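Local structure of envelopment polyprotein (Bovine Schmallenberg virus BH80/Germany/2011, 7A56) at residues 32-37 and 223-228; 43-48 and 209-214; 72-77 and 337-342; 100-105 and 202-207. The protein includes glycoprotein Gc, a class II membrane fusion protein that probably merges the viral and host membranes during entry. All blocks are in the same frame, centred on the assembly; numbering follows the deposited sequence.

Interaction 1 (32-37 and 223-228)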
# COMPACT_ATOMS: atom_id res chain seq x y z
N SER A 32 -8.28 -41.99 -16.65
CA SER A 32 -7.72 -41.79 -17.99
C SER A 32 -8.49 -40.74 -18.76
O SER A 32 -7.89 -39.94 -19.49
CB SER A 32 -7.78 -43.11 -18.77
OG SER A 32 -6.55 -43.73 -18.81
N ASP A 33 -9.81 -40.81 -18.69
CA ASP A 33 -10.66 -39.81 -19.33
C ASP A 33 -10.36 -38.40 -18.82
O ASP A 33 -10.27 -37.44 -19.60
CB ASP A 33 -12.12 -40.17 -19.08
CG ASP A 33 -12.60 -41.33 -19.97
OD1 ASP A 33 -11.88 -41.74 -20.90
OD2 ASP A 33 -13.68 -41.83 -19.69
N ILE A 34 -10.30 -38.23 -17.49
CA ILE A 34 -9.91 -36.93 -16.92
C ILE A 34 -8.53 -36.49 -17.41
O ILE A 34 -8.34 -35.33 -17.80
CB ILE A 34 -9.96 -36.96 -15.39
CG1 ILE A 34 -11.39 -37.21 -14.93
CG2 ILE A 34 -9.35 -35.64 -14.82
CD1 ILE A 34 -11.54 -37.81 -13.49
N ALA A 35 -7.54 -37.38 -17.32
CA ALA A 35 -6.19 -37.00 -17.72
C ALA A 35 -6.18 -36.55 -19.17
O ALA A 35 -5.53 -35.56 -19.52
CB ALA A 35 -5.19 -38.16 -17.53
N ASN A 36 -6.90 -37.29 -20.03
CA ASN A 36 -6.86 -36.95 -21.44
C ASN A 36 -7.53 -35.61 -21.70
O ASN A 36 -7.07 -34.82 -22.53
CB ASN A 36 -7.53 -38.07 -22.23
CG ASN A 36 -7.80 -37.69 -23.65
OD1 ASN A 36 -6.87 -37.54 -24.44
ND2 ASN A 36 -9.07 -37.49 -23.98
N ASP A 37 -8.65 -35.35 -21.02
CA ASP A 37 -9.37 -34.08 -21.11
C ASP A 37 -8.46 -32.92 -20.70
O ASP A 37 -8.36 -31.88 -21.40
CB ASP A 37 -10.58 -34.19 -20.17
CG ASP A 37 -11.62 -33.09 -20.33
OD1 ASP A 37 -11.46 -32.15 -21.15
OD2 ASP A 37 -12.62 -33.15 -19.58
N SER A 223 -11.77 -27.18 -19.18
CA SER A 223 -11.80 -28.47 -19.84
C SER A 223 -13.25 -28.92 -19.85
O SER A 223 -14.13 -28.22 -19.32
CB SER A 223 -10.89 -29.50 -19.13
OG SER A 223 -11.38 -29.79 -17.81
N ASP A 224 -13.52 -30.10 -20.42
CA ASP A 224 -14.91 -30.57 -20.48
C ASP A 224 -15.44 -30.90 -19.10
O ASP A 224 -16.56 -30.53 -18.75
CB ASP A 224 -15.02 -31.78 -21.41
CG ASP A 224 -14.70 -31.42 -22.84
OD1 ASP A 224 -14.93 -30.25 -23.23
OD2 ASP A 224 -14.20 -32.27 -23.57
N ARG A 225 -14.65 -31.60 -18.29
CA ARG A 225 -15.10 -32.05 -16.97
C ARG A 225 -14.79 -31.07 -15.84
O ARG A 225 -15.53 -31.05 -14.82
CB ARG A 225 -14.43 -33.39 -16.65
CG ARG A 225 -14.91 -34.52 -17.59
CD ARG A 225 -13.90 -35.66 -17.59
NE ARG A 225 -14.40 -36.73 -18.43
CZ ARG A 225 -14.31 -36.74 -19.75
NH1 ARG A 225 -13.70 -35.75 -20.38
NH2 ARG A 225 -14.83 -37.77 -20.46
N ILE A 226 -13.71 -30.30 -15.94
CA ILE A 226 -13.27 -29.48 -14.81
C ILE A 226 -12.98 -28.06 -15.25
O ILE A 226 -12.28 -27.82 -16.25
CB ILE A 226 -12.02 -30.08 -14.12
CG1 ILE A 226 -12.29 -31.55 -13.68
CG2 ILE A 226 -11.55 -29.12 -12.96
CD1 ILE A 226 -10.98 -32.24 -13.27
N GLN A 227 -13.59 -27.11 -14.56
CA GLN A 227 -13.28 -25.70 -14.82
C GLN A 227 -12.74 -25.06 -13.56
O GLN A 227 -13.19 -25.36 -12.45
CB GLN A 227 -14.55 -24.94 -15.32
CG GLN A 227 -15.10 -25.45 -16.65
CD GLN A 227 -16.12 -26.40 -16.43
OE1 GLN A 227 -17.06 -26.16 -15.65
NE2 GLN A 227 -15.99 -27.57 -17.12
N LEU A 228 -11.77 -24.14 -13.72
CA LEU A 228 -11.28 -23.41 -12.57
C LEU A 228 -11.07 -21.95 -12.97
O LEU A 228 -10.83 -21.64 -14.14
CB LEU A 228 -9.92 -23.96 -12.04
CG LEU A 228 -9.77 -25.47 -11.76
CD1 LEU A 228 -9.20 -26.09 -13.02
CD2 LEU A 228 -8.85 -25.71 -10.54
O HOH W 1 -15.66 -40.24 -18.74

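Interaction 2 (43-48 and 209-214)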
# COMPACT_ATOMS: atom_id res chain seq x y z
N PHE A 43 -3.36 -28.43 -19.95
CA PHE A 43 -2.76 -28.63 -18.64
C PHE A 43 -1.48 -29.43 -18.83
O PHE A 43 -1.41 -30.31 -19.70
CB PHE A 43 -3.70 -29.42 -17.69
CG PHE A 43 -4.89 -28.64 -17.17
CD1 PHE A 43 -5.94 -28.30 -18.02
CD2 PHE A 43 -4.99 -28.31 -15.83
CE1 PHE A 43 -7.03 -27.60 -17.55
CE2 PHE A 43 -6.08 -27.60 -15.34
CZ PHE A 43 -7.10 -27.25 -16.20
N LYS A 44 -0.46 -29.14 -18.01
CA LYS A 44 0.84 -29.80 -18.13
C LYS A 44 0.91 -31.00 -17.17
O LYS A 44 0.68 -30.81 -15.96
CB LYS A 44 1.92 -28.79 -17.74
CG LYS A 44 1.97 -27.66 -18.74
CD LYS A 44 2.86 -26.53 -18.29
CE LYS A 44 3.24 -25.65 -19.47
NZ LYS A 44 4.64 -25.13 -19.32
N PRO A 45 1.29 -32.20 -17.61
CA PRO A 45 1.39 -33.34 -16.66
C PRO A 45 2.68 -33.29 -15.85
O PRO A 45 3.78 -33.11 -16.41
CB PRO A 45 1.33 -34.58 -17.57
CG PRO A 45 1.16 -34.10 -18.94
CD PRO A 45 1.59 -32.66 -18.98
N LEU A 46 2.55 -33.37 -14.53
CA LEU A 46 3.70 -33.41 -13.61
C LEU A 46 3.73 -34.77 -12.90
O LEU A 46 2.68 -35.34 -12.55
CB LEU A 46 3.68 -32.28 -12.55
CG LEU A 46 4.32 -30.94 -12.97
CD1 LEU A 46 3.51 -30.42 -14.13
CD2 LEU A 46 4.18 -29.96 -11.81
N LYS A 47 4.93 -35.31 -12.73
CA LYS A 47 5.05 -36.66 -12.18
C LYS A 47 6.04 -36.62 -11.02
O LYS A 47 6.91 -35.75 -10.95
CB LYS A 47 5.47 -37.68 -13.29
CG LYS A 47 4.21 -38.25 -14.11
CD LYS A 47 4.34 -39.73 -14.50
CE LYS A 47 3.06 -40.58 -14.29
NZ LYS A 47 2.10 -40.53 -15.45
N ASN A 48 5.93 -37.62 -10.13
CA ASN A 48 6.88 -37.78 -9.02
C ASN A 48 6.92 -36.55 -8.12
O ASN A 48 7.99 -36.14 -7.66
CB ASN A 48 8.29 -38.12 -9.51
CG ASN A 48 9.06 -38.89 -8.47
OD1 ASN A 48 8.47 -39.70 -7.76
ND2 ASN A 48 10.36 -38.62 -8.34
N GLU A 209 -0.42 -38.67 -10.45
CA GLU A 209 -0.22 -37.75 -11.56
C GLU A 209 -0.89 -36.42 -11.26
O GLU A 209 -2.01 -36.38 -10.74
CB GLU A 209 -0.74 -38.34 -12.89
CG GLU A 209 -0.09 -37.66 -14.12
CD GLU A 209 -0.16 -38.51 -15.42
OE1 GLU A 209 -0.99 -39.47 -15.44
OE2 GLU A 209 0.63 -38.21 -16.38
N SER A 210 -0.22 -35.33 -11.60
CA SER A 210 -0.82 -34.01 -11.47
C SER A 210 -0.88 -33.31 -12.83
O SER A 210 -0.09 -33.60 -13.73
CB SER A 210 -0.04 -33.14 -10.44
OG SER A 210 -0.45 -33.42 -9.10
N PHE A 211 -1.87 -32.43 -12.99
CA PHE A 211 -2.07 -31.66 -14.21
C PHE A 211 -2.19 -30.19 -13.86
O PHE A 211 -3.13 -29.78 -13.17
CB PHE A 211 -3.32 -32.17 -14.95
CG PHE A 211 -3.20 -33.60 -15.36
CD1 PHE A 211 -2.57 -33.94 -16.57
CD2 PHE A 211 -3.63 -34.62 -14.52
CE1 PHE A 211 -2.42 -35.27 -16.92
CE2 PHE A 211 -3.50 -35.95 -14.89
CZ PHE A 211 -2.87 -36.28 -16.08
N CYS A 212 -1.23 -29.39 -14.31
CA CYS A 212 -1.04 -28.07 -13.75
C CYS A 212 -1.08 -26.98 -14.81
O CYS A 212 -0.78 -27.22 -15.97
CB CYS A 212 0.33 -27.96 -13.04
SG CYS A 212 0.51 -29.19 -11.75
N SER A 213 -1.44 -25.78 -14.38
CA SER A 213 -1.37 -24.64 -15.30
C SER A 213 -1.30 -23.35 -14.50
O SER A 213 -1.89 -23.23 -13.41
CB SER A 213 -2.62 -24.64 -16.21
OG SER A 213 -2.60 -23.49 -17.03
N THR A 214 -0.59 -22.35 -15.06
CA THR A 214 -0.72 -21.02 -14.47
C THR A 214 -2.15 -20.57 -14.74
O THR A 214 -2.80 -21.04 -15.68
CB THR A 214 0.33 -20.03 -15.06
OG1 THR A 214 0.28 -20.08 -16.46
CG2 THR A 214 1.70 -20.45 -14.70

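Interaction 3 (72-77 and 337-342)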
# COMPACT_ATOMS: atom_id res chain seq x y z
N ASN A 72 -26.18 -36.38 -15.00
CA ASN A 72 -24.83 -35.84 -15.10
C ASN A 72 -24.70 -34.85 -13.96
O ASN A 72 -25.40 -33.84 -13.94
CB ASN A 72 -24.62 -35.17 -16.44
CG ASN A 72 -23.19 -35.23 -16.89
OD1 ASN A 72 -22.27 -35.24 -16.08
ND2 ASN A 72 -23.00 -35.32 -18.20
N SER A 73 -23.87 -35.17 -12.97
CA SER A 73 -23.93 -34.39 -11.75
C SER A 73 -22.61 -33.69 -11.57
O SER A 73 -21.56 -34.09 -12.15
CB SER A 73 -24.21 -35.23 -10.52
OG SER A 73 -23.23 -36.21 -10.44
N TYR A 74 -22.66 -32.65 -10.74
CA TYR A 74 -21.43 -31.87 -10.48
C TYR A 74 -21.28 -31.53 -9.01
O TYR A 74 -22.23 -31.60 -8.20
CB TYR A 74 -21.38 -30.59 -11.30
CG TYR A 74 -22.43 -29.58 -10.94
CD1 TYR A 74 -22.29 -28.75 -9.82
CD2 TYR A 74 -23.55 -29.43 -11.74
CE1 TYR A 74 -23.26 -27.84 -9.48
CE2 TYR A 74 -24.52 -28.51 -11.44
CZ TYR A 74 -24.38 -27.71 -10.33
OH TYR A 74 -25.40 -26.81 -10.08
N ILE A 75 -20.06 -31.06 -8.69
CA ILE A 75 -19.77 -30.46 -7.42
C ILE A 75 -18.96 -29.19 -7.70
O ILE A 75 -18.15 -29.14 -8.63
CB ILE A 75 -19.00 -31.42 -6.47
CG1 ILE A 75 -18.83 -30.77 -5.08
CG2 ILE A 75 -17.67 -31.87 -7.08
CD1 ILE A 75 -18.52 -31.76 -4.00
N GLU A 76 -19.29 -28.15 -6.97
CA GLU A 76 -18.59 -26.88 -7.10
C GLU A 76 -18.10 -26.46 -5.73
O GLU A 76 -18.79 -26.66 -4.73
CB GLU A 76 -19.54 -25.84 -7.69
CG GLU A 76 -18.86 -24.53 -8.05
CD GLU A 76 -18.97 -23.48 -6.94
OE1 GLU A 76 -18.79 -22.30 -7.26
OE2 GLU A 76 -19.28 -23.83 -5.75
N SER A 77 -16.91 -25.82 -5.66
CA SER A 77 -16.45 -25.29 -4.38
C SER A 77 -15.37 -24.26 -4.70
O SER A 77 -15.21 -23.82 -5.85
CB SER A 77 -15.97 -26.40 -3.45
OG SER A 77 -15.80 -25.94 -2.11
N ASN A 337 -12.00 -20.74 -7.76
CA ASN A 337 -13.26 -21.47 -7.90
C ASN A 337 -13.04 -22.68 -8.78
O ASN A 337 -12.22 -22.63 -9.71
CB ASN A 337 -14.32 -20.54 -8.49
CG ASN A 337 -14.59 -19.37 -7.60
OD1 ASN A 337 -15.11 -19.55 -6.51
ND2 ASN A 337 -14.21 -18.17 -8.02
N TYR A 338 -13.79 -23.77 -8.51
CA TYR A 338 -13.65 -24.93 -9.37
C TYR A 338 -14.97 -25.71 -9.40
O TYR A 338 -15.73 -25.71 -8.43
CB TYR A 338 -12.53 -25.88 -8.91
CG TYR A 338 -12.61 -26.36 -7.44
CD1 TYR A 338 -13.32 -27.51 -7.12
CD2 TYR A 338 -11.96 -25.68 -6.41
CE1 TYR A 338 -13.38 -27.99 -5.82
CE2 TYR A 338 -11.99 -26.15 -5.07
CZ TYR A 338 -12.75 -27.34 -4.80
OH TYR A 338 -12.80 -27.86 -3.52
N LYS A 339 -15.17 -26.38 -10.52
CA LYS A 339 -16.35 -27.21 -10.75
C LYS A 339 -15.92 -28.48 -11.46
O LYS A 339 -15.15 -28.44 -12.44
CB LYS A 339 -17.40 -26.42 -11.57
CG LYS A 339 -18.78 -27.21 -11.81
CD LYS A 339 -19.56 -26.51 -12.89
CE LYS A 339 -20.97 -27.29 -13.17
NZ LYS A 339 -21.77 -26.50 -14.16
N ILE A 340 -16.42 -29.62 -10.95
CA ILE A 340 -16.08 -30.95 -11.45
C ILE A 340 -17.39 -31.66 -11.80
O ILE A 340 -18.32 -31.66 -10.99
CB ILE A 340 -15.31 -31.77 -10.38
CG1 ILE A 340 -13.95 -31.12 -10.04
CG2 ILE A 340 -15.16 -33.25 -10.82
CD1 ILE A 340 -13.52 -31.50 -8.60
N MET A 341 -17.47 -32.15 -13.04
CA MET A 341 -18.67 -32.83 -13.60
C MET A 341 -18.21 -34.04 -14.38
O MET A 341 -17.81 -33.91 -15.55
CB MET A 341 -19.43 -31.86 -14.49
CG MET A 341 -20.79 -32.42 -15.09
SD MET A 341 -21.81 -30.97 -15.46
CE MET A 341 -23.45 -31.64 -15.18
N LEU A 342 -18.28 -35.23 -13.76
CA LEU A 342 -17.74 -36.45 -14.37
C LEU A 342 -18.82 -37.34 -14.99
O LEU A 342 -18.49 -38.29 -15.70
CB LEU A 342 -16.95 -37.25 -13.33
CG LEU A 342 -15.87 -36.45 -12.60
CD1 LEU A 342 -15.00 -37.30 -11.63
CD2 LEU A 342 -14.97 -35.79 -13.61
O HOH W 2 -17.49 -21.09 -5.03

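Interaction 4 (100-105 and 202-207)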
# COMPACT_ATOMS: atom_id res chain seq x y z
N PHE A 100 -12.44 -42.82 -6.28
CA PHE A 100 -11.10 -42.23 -6.21
C PHE A 100 -11.24 -40.79 -5.77
O PHE A 100 -12.34 -40.30 -5.56
CB PHE A 100 -10.31 -42.35 -7.53
CG PHE A 100 -10.97 -41.65 -8.70
CD1 PHE A 100 -11.91 -42.33 -9.47
CD2 PHE A 100 -10.62 -40.36 -9.05
CE1 PHE A 100 -12.53 -41.73 -10.53
CE2 PHE A 100 -11.25 -39.71 -10.13
CZ PHE A 100 -12.20 -40.42 -10.88
N SER A 101 -10.10 -40.09 -5.69
CA SER A 101 -10.09 -38.72 -5.21
C SER A 101 -9.45 -37.80 -6.26
O SER A 101 -8.58 -38.21 -7.04
CB SER A 101 -9.35 -38.61 -3.89
OG SER A 101 -7.97 -38.68 -4.14
N ILE A 102 -9.98 -36.58 -6.32
CA ILE A 102 -9.42 -35.47 -7.08
C ILE A 102 -9.04 -34.41 -6.06
O ILE A 102 -9.88 -34.02 -5.24
CB ILE A 102 -10.43 -34.91 -8.10
CG1 ILE A 102 -10.81 -35.99 -9.14
CG2 ILE A 102 -9.90 -33.69 -8.80
CD1 ILE A 102 -11.87 -35.54 -10.16
N ILE A 103 -7.81 -33.93 -6.14
CA ILE A 103 -7.31 -32.88 -5.24
C ILE A 103 -7.12 -31.62 -6.07
O ILE A 103 -6.56 -31.67 -7.17
CB ILE A 103 -6.01 -33.35 -4.56
CG1 ILE A 103 -6.34 -34.47 -3.54
CG2 ILE A 103 -5.21 -32.20 -3.87
CD1 ILE A 103 -5.08 -35.29 -3.15
N ILE A 104 -7.65 -30.49 -5.58
CA ILE A 104 -7.38 -29.19 -6.18
C ILE A 104 -6.21 -28.55 -5.41
O ILE A 104 -6.33 -28.28 -4.20
CB ILE A 104 -8.61 -28.28 -6.14
CG1 ILE A 104 -9.87 -28.98 -6.72
CG2 ILE A 104 -8.30 -26.87 -6.75
CD1 ILE A 104 -9.70 -29.34 -8.22
N TYR A 105 -5.08 -28.33 -6.09
CA TYR A 105 -3.82 -28.06 -5.36
C TYR A 105 -3.27 -26.73 -5.86
O TYR A 105 -3.01 -26.60 -7.07
CB TYR A 105 -2.87 -29.25 -5.56
CG TYR A 105 -1.38 -28.98 -5.30
CD1 TYR A 105 -0.97 -28.20 -4.24
CD2 TYR A 105 -0.42 -29.54 -6.11
CE1 TYR A 105 0.42 -27.94 -4.01
CE2 TYR A 105 0.95 -29.32 -5.90
CZ TYR A 105 1.35 -28.53 -4.86
OH TYR A 105 2.67 -28.35 -4.70
N VAL A 202 -2.00 -23.71 -10.49
CA VAL A 202 -2.96 -24.59 -9.81
C VAL A 202 -2.96 -25.93 -10.53
O VAL A 202 -2.70 -25.99 -11.74
CB VAL A 202 -4.38 -24.01 -9.79
CG1 VAL A 202 -4.39 -22.66 -9.08
CG2 VAL A 202 -4.94 -23.92 -11.19
N CYS A 203 -3.17 -27.01 -9.77
CA CYS A 203 -3.07 -28.36 -10.31
C CYS A 203 -4.31 -29.16 -9.96
O CYS A 203 -4.93 -28.96 -8.92
CB CYS A 203 -1.86 -29.18 -9.78
SG CYS A 203 -0.25 -28.35 -10.06
N ILE A 204 -4.67 -30.06 -10.87
CA ILE A 204 -5.58 -31.17 -10.58
C ILE A 204 -4.71 -32.35 -10.20
O ILE A 204 -3.96 -32.88 -11.04
CB ILE A 204 -6.46 -31.52 -11.79
CG1 ILE A 204 -7.20 -30.30 -12.30
CG2 ILE A 204 -7.52 -32.66 -11.43
CD1 ILE A 204 -8.16 -29.71 -11.28
N THR A 205 -4.82 -32.82 -8.97
CA THR A 205 -3.95 -33.89 -8.51
C THR A 205 -4.77 -35.17 -8.36
O THR A 205 -5.76 -35.22 -7.61
CB THR A 205 -3.27 -33.46 -7.21
OG1 THR A 205 -2.37 -32.38 -7.52
CG2 THR A 205 -2.46 -34.61 -6.55
N MET A 206 -4.40 -36.17 -9.15
CA MET A 206 -4.98 -37.50 -9.06
C MET A 206 -3.84 -38.44 -8.67
O MET A 206 -2.69 -38.02 -8.51
CB MET A 206 -5.69 -37.89 -10.37
CG MET A 206 -7.06 -37.12 -10.58
SD MET A 206 -7.92 -37.89 -11.99
CE MET A 206 -6.70 -37.36 -13.26
N ALA A 207 -4.17 -39.69 -8.46
CA ALA A 207 -3.19 -40.65 -7.96
C ALA A 207 -1.93 -40.67 -8.82
O ALA A 207 -1.98 -40.92 -10.03
CB ALA A 207 -3.81 -42.05 -7.89
O HOH W 3 -5.85 -37.41 -5.70
O HOH W 4 -7.27 -40.37 -7.91

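Interaction 1 (32-37 and 223-228)
The guanidinium of Arg225 has Asp33 over one face and Asp37 at its edge. Over the face lies Asp33 CB, 3.9 Å from Arg225 NH2, and Asp33 O sits above the plane toward the rim. At the edge Arg225 NH1 gives Asp37 OD2 a 2.9 Å salt bridge that stays within 5° of the guanidinium plane. The two flat groups stand 79° apart, and OD2 is met from above the carboxylate plane. Also at the edge, water 1 accepts from Arg225 NH2 and donates to Asp33 OD2, linking a second acidic group that is too far for a direct salt bridge.

The Asp37 carboxylate is gripped further by two consecutive backbone N-H groups. Asp224 N bonds to Asp37 OD1 at 3.0 Å, Arg225 N to Asp37 OD2 at 2.9 Å, both on syn lone pairs. CG of Asp37 lies anti to its backbone N (chi1 -168°), on the side of loop 223-225, and the carboxylate beyond it meets these N-H groups. Within the loop Ser223 OG donates to Ile226 O at 2.7 Å, an oxygen that also accepts from Ser223 N.

Below the polar layer, the side chains of Ile34 and Ile226 cross at about a right angle, with Ile34 CG2 4.1 Å from Ile226 CD1. Ile34 also touches Phe100, Met206 and Leu342, placing helix 23-40 against the hydrophobic layer between two sheets, consistent with the β-sandwich of a class II fusion protein.

Three N-H bonds on one buried carboxylate would favour its ionised form, even with the like charge of Asp224 nearby; Asp37 ties the helix to the residues before strand 226-231 by charge and hydrogen bonds, and Ile34 adds the packing.

Interaction 2 (43-48 and 209-214)
Lys44 N donates to Cys212 O over 2.8 Å, with an almost straight N-H...O angle of 178°. It belongs to an antiparallel β-ladder in which the short strand 44-46, following helix 23-40, adds to strand 209-214. Cys212 N returns a bond to Lys44 O, and Leu46 exchanges a second pair with Ser210. Between them Pro45 faces Phe211 as a non-hydrogen-bonded pair, and the strand directions meet at 139°, well short of exact antiparallel.

On the face of Pro45 and Phe211, Pro45 CB touches Phe211 CE1 at 3.9 Å, while Phe211 also packs on Ala35 and Leu38 of the helix. At the beginning of the pairing Phe211 O lies at the edge of the Phe43 ring, 3.6 Å from Phe43 CD2. At the other end Lys47 NZ forms a 2.9 Å salt bridge with Glu209 OE2. Glu209 reaches it with CG anti to the backbone N (chi1 -159°) and an extended chain, whereas Lys47 bends along its length; the two chains meet at a slant.

The opposite face holds Ser210, whose OG is hydrogen-bonded to Thr205 OG1, and Cys212, disulfide-linked to Cys203. There Leu46 CD2 rests 3.8 Å from Cys212 SG.

Interaction 3 (72-77 and 337-342)
Antiparallel strand pairing of Ile75 with Ile340 and of Ser77 with Tyr338 joins strands 70-80 and 335-343, inner neighbours in a five-stranded sheet. The strand directions differ by 163°, and each of the two pairs has reciprocal backbone bonds, such as Ile340 N to Ile75 O at 2.9 Å.

The side chains divide between two faces. On one, Lys339 lies diagonally across Tyr74: Lys339 CE stands over the ring face, 3.5 Å from Tyr74 CG, in a CH-pi contact. Lys339 NZ follows at 4.4 Å from the Tyr74 ring centroid and 19° off the normal, a cation-pi arrangement. Lys339 is extended throughout, while Tyr74 CG sits between its backbone N and carbonyl carbon (chi1 66°), where Lys339 CE reaches it. Met341 CE comes to the edge of the same ring, and Met341 CG packs 3.3 Å from Asn72 OD1. Farther along this side, water 2 donates to both Glu76 OE1 and Asn337 OD1; Asn337 ND2 bonds to Asp229.

On the other face, the Tyr338 ring has Ser77 O above its rim, and Tyr338 OH touches Ser77 CB at 3.5 Å. Ile75 CG2 lies beside Ile340 CB, 4.1 Å away, with Ile89 of another strand covering Ile75.

The face of Tyr74, Glu76 and Lys339 meets a second subunit: Lys339 NZ bonds to Thr60 O of the second subunit, and Leu61 of that subunit packs on Tyr74. One face turned to the protein core and the other to a trimer partner is consistent with a β-sandwich sheet in a class II postfusion trimer.

Interaction 4 (100-105 and 202-207)
Ile104 CD1 and Ile204 CD1 meet at 3.4 Å, closer than usual for two carbons, and mark the tight side of an antiparallel β-ladder between strands 98-134 and 197-206. The two isoleucines form a non-hydrogen-bonded pair and lie side by side. Their chi2 values, -63° for Ile104 and -62° for Ile204, turn both CD1 atoms to the same meeting point. Ile102 CG2 adds a 3.7 Å contact to Ile204 CG2, and Ile102 CG1 lies alongside Met206 CG. Met206 SD approaches the Phe100 ring obliquely, 5.3 Å from its centroid, a Met-aromatic contact. This apolar face is covered by Ile34 and Leu38 of helix 23-40 and by Tyr338 and Ile340 of the facing sheet, as in the core of a β-sandwich.

Hydrogen bonds hold the flanking pairs: Ile103 with Thr205 and Tyr105 with Cys203, where Cys203 N reaches Tyr105 O at 2.7 Å.

The ladder opens toward water at the Ser101 end. Here the direct bonds give way to bridges: water 3 links Ser101 OG to Thr205 O, and water 4 donates to Ser101 O at 2.7 Å while accepting a longer bond from Ala207 N. Around Ser101 the direct contact is thinner: Ser101 O comes no nearer to the Met206 side chain than 4.0 Å, at Met206 CG.

On the face away from the isoleucine core, Cys203 SG, in its disulfide, lies obliquely beside the Tyr105 ring. Thr205 OG1, paired with Ser210 OG, stands at the edge of that ring, 3.7 Å from Tyr105 CD2.

Overall arrangement
Interactions 3 and 4 are buried strand pairings in two sheets that face each other: Ile102 meets Ile340, and Ile104 meets Tyr338. Interactions 1 and 2 are both partly buried. The helix of interaction 1 packs against this interface, while its strand 226-231 is the sheet neighbour of strand 335-343 in interaction 3. Interaction 2 continues the sheet of interaction 4, since strand 209-214 pairs directly with strand 197-206, reinforced by the Cys203–Cys212 disulfide. Chemistry follows place: interaction 4 is mainly aliphatic, interaction 2 backbone bonding with a peripheral salt bridge, interaction 1 a buried carboxylate gripped by a loop, and interaction 3 a lysine–tyrosine contact at the boundary with a second subunit.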